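Local coordinates for delta-aminolevulinic acid dehydratase (Toxoplasma gondii ME49, PDB 3OBK), which catalyses the condensation of two molecules of 5-aminolevulinic acid to porphobilinogen, an early step of tetrapyrrole biosynthesis, at residues A[133-138]-A[163-168]. Numbering follows the deposited sequence.
With PBG (3-[5-(aminomethyl)-4-(carboxymethyl)-1H-pyrrol-3-yl]propanoic acid), chain L.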
loop_
_atom_site.group_PDB
_atom_site.type_symbol
_atom_site.label_atom_id
_atom_site.label_comp_id
_atom_site.label_asym_id
_atom_site.label_seq_id
_atom_site.Cartn_x
_atom_site.Cartn_y
_atom_site.Cartn_z
ATOM N N ALA A 133 -16.511 27.972 -19.529
ATOM C CA ALA A 133 -17.948 28.034 -19.815
ATOM C C ALA A 133 -18.569 26.716 -19.395
ATOM O O ALA A 133 -18.014 25.666 -19.666
ATOM C CB ALA A 133 -18.177 28.270 -21.276
ATOM N N ASP A 134 -19.719 26.758 -18.740
ATOM C CA ASP A 134 -20.392 25.545 -18.349
ATOM C C ASP A 134 -20.937 24.828 -19.599
ATOM O O ASP A 134 -21.227 25.474 -20.614
ATOM C CB ASP A 134 -21.517 25.899 -17.386
ATOM C CG ASP A 134 -22.156 24.691 -16.761
ATOM O OD1 ASP A 134 -21.774 24.326 -15.609
ATOM O OD2 ASP A 134 -23.048 24.108 -17.430
ATOM N N VAL A 135 -21.029 23.493 -19.525
ATOM C CA VAL A 135 -21.717 22.688 -20.538
ATOM C C VAL A 135 -22.787 21.867 -19.830
ATOM O O VAL A 135 -22.511 21.137 -18.885
ATOM C CB VAL A 135 -20.759 21.798 -21.343
ATOM C CG1 VAL A 135 -21.531 20.820 -22.257
ATOM C CG2 VAL A 135 -19.783 22.674 -22.144
ATOM N N ALA A 136 -24.017 22.022 -20.287
ATOM C CA ALA A 136 -25.199 21.508 -19.602
ATOM C C ALA A 136 -26.382 22.274 -20.136
ATOM O O ALA A 136 -26.269 23.453 -20.512
ATOM C CB ALA A 136 -25.109 21.657 -18.088
ATOM N N LEU A 137 -27.513 21.600 -20.205
ATOM C CA LEU A 137 -28.661 22.181 -20.879
ATOM C C LEU A 137 -29.552 22.915 -19.921
ATOM O O LEU A 137 -30.498 23.518 -20.340
ATOM C CB LEU A 137 -29.469 21.101 -21.578
ATOM C CG LEU A 137 -28.683 20.261 -22.571
ATOM C CD1 LEU A 137 -29.619 19.285 -23.271
ATOM C CD2 LEU A 137 -27.967 21.112 -23.591
ATOM N N ASP A 138 -29.288 22.871 -18.627
ATOM C CA ASP A 138 -30.328 23.361 -17.729
ATOM C C ASP A 138 -30.594 24.838 -17.841
ATOM O O ASP A 138 -31.714 25.247 -17.636
ATOM C CB ASP A 138 -30.201 22.916 -16.256
ATOM C CG ASP A 138 -28.798 22.944 -15.714
ATOM O OD1 ASP A 138 -27.834 22.538 -16.401
ATOM O OD2 ASP A 138 -28.699 23.282 -14.515
ATOM N N HIS A 163 -25.138 14.285 -27.400
ATOM C CA HIS A 163 -25.070 14.899 -28.732
ATOM C C HIS A 163 -25.259 16.425 -28.648
ATOM O O HIS A 163 -24.480 17.174 -29.252
ATOM C CB HIS A 163 -26.110 14.263 -29.648
ATOM C CG HIS A 163 -25.955 14.607 -31.104
ATOM N ND1 HIS A 163 -24.747 14.974 -31.677
ATOM C CD2 HIS A 163 -26.859 14.579 -32.116
ATOM C CE1 HIS A 163 -24.921 15.174 -32.974
ATOM N NE2 HIS A 163 -26.188 14.926 -33.266
ATOM N N GLN A 164 -26.264 16.865 -27.879
ATOM C CA GLN A 164 -26.493 18.291 -27.627
ATOM C C GLN A 164 -25.303 18.949 -26.943
ATOM O O GLN A 164 -24.896 20.057 -27.314
ATOM C CB GLN A 164 -27.734 18.526 -26.756
ATOM C CG GLN A 164 -29.089 18.071 -27.314
ATOM C CD GLN A 164 -29.403 18.627 -28.690
ATOM O OE1 GLN A 164 -28.859 18.170 -29.672
ATOM N NE2 GLN A 164 -30.291 19.607 -28.759
ATOM N N LEU A 165 -24.742 18.283 -25.937
ATOM C CA LEU A 165 -23.604 18.859 -25.209
ATOM C C LEU A 165 -22.363 18.982 -26.094
ATOM O O LEU A 165 -21.554 19.919 -25.915
ATOM C CB LEU A 165 -23.253 18.015 -23.996
ATOM C CG LEU A 165 -24.328 17.827 -22.947
ATOM C CD1 LEU A 165 -23.843 16.835 -21.897
ATOM C CD2 LEU A 165 -24.699 19.151 -22.351
ATOM N N CYS A 166 -22.207 18.050 -27.039
ATOM C CA CYS A 166 -21.135 18.151 -28.018
ATOM C C CYS A 166 -21.306 19.396 -28.876
ATOM O O CYS A 166 -20.326 20.103 -29.155
ATOM C CB CYS A 166 -21.033 16.904 -28.884
ATOM S SG CYS A 166 -20.405 15.450 -27.961
ATOM N N LYS A 167 -22.537 19.705 -29.253
ATOM C CA LYS A 167 -22.761 20.893 -30.059
ATOM C C LYS A 167 -22.472 22.117 -29.230
ATOM O O LYS A 167 -21.818 23.019 -29.698
ATOM C CB LYS A 167 -24.191 20.968 -30.592
ATOM C CG LYS A 167 -24.532 19.955 -31.675
ATOM C CD LYS A 167 -26.025 20.008 -31.878
ATOM C CE LYS A 167 -26.525 19.157 -33.003
ATOM N NZ LYS A 167 -27.901 19.654 -33.376
ATOM N N GLN A 168 -22.967 22.128 -28.000
ATOM C CA GLN A 168 -22.723 23.211 -27.070
ATOM C C GLN A 168 -21.258 23.448 -26.842
ATOM O O GLN A 168 -20.811 24.603 -26.900
ATOM C CB GLN A 168 -23.378 22.977 -25.711
ATOM C CG GLN A 168 -23.266 24.192 -24.778
ATOM C CD GLN A 168 -23.881 23.959 -23.431
ATOM O OE1 GLN A 168 -24.111 22.820 -23.039
ATOM N NE2 GLN A 168 -24.162 25.035 -22.715
HETATM C CHA PBG L . -25.867 23.317 -14.002
HETATM C C1A PBG L . -25.132 23.921 -12.850
HETATM C C2A PBG L . -25.579 24.002 -11.535
HETATM C C3A PBG L . -24.570 24.631 -10.829
HETATM C C4A PBG L . -23.518 24.829 -11.704
HETATM N NA PBG L . -23.890 24.420 -12.924
HETATM C C5A PBG L . -26.943 23.668 -10.980
HETATM C C6A PBG L . -27.316 22.250 -10.941
HETATM O O1A PBG L . -26.663 21.471 -11.685
HETATM O O2A PBG L . -28.298 21.878 -10.260
HETATM C C7A PBG L . -24.633 25.009 -9.400
HETATM C C8A PBG L . -23.584 25.934 -8.904
HETATM C C9A PBG L . -23.784 26.565 -7.590
HETATM O O3A PBG L . -23.173 27.606 -7.365
HETATM O O4A PBG L . -24.720 26.281 -6.826
HETATM N N1 PBG L . -25.326 22.145 -14.608
#
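Q168 reaches from its helix to the backbone of A136, just past the end of the strand. CG stands anti to the backbone N (chi1 -173°) and the chain stays extended beyond it, which carries the amide across the gap. Q168 OE1 accepts a hydrogen bond from A136 N at 2.9 Å. The donor lies 26° out of the carbonyl plane of the amide. Q168 NE2 gives a weak bond to A136 O at 3.4 Å. The backbone N-H and C=O of A136 are thus both met by one buried side chain, the C=O only weakly.

Apolar side chains pack beside this amide. The side chains of V135 and Q168 run alongside each other in opposite senses, with V135 CG1 3.4 Å from Q168 OE1. V135 CG1 also lies 3.6 Å from L165 CD2. L165 CD2 also comes to 3.6 Å from A136 N and touches L137 CD2 at 4.0 Å. L137 crosses Q164 at about a right angle, its CD1 4.0 Å from Q164 CB. The amide of Q164 turns elsewhere, and its NE2 bonds to M104 O.

The segment 133-138 also lines the product pocket. D134 OD1 takes a weak hydrogen bond from porphobilinogen NA and a further bond from S183 OG. The ligand amine N1 is weakly bonded to D138 OD1 and lies 3.5 Å from A136 CB. Q168 and L165, which touch A136, probably act as a second shell behind the pocket wall.

In the TIM-barrel fold, this is a barrel strand packed against the helix that follows it. The axes of strand 133-135 and helix 163-168 run nearly antiparallel, at 163°. Strand 130-135, helix 158-175 and the parallel strand 179-182 make a beta-alpha-beta crossover. Strand 130-135 also pairs with 89-95, and C166 meets helix 189-199.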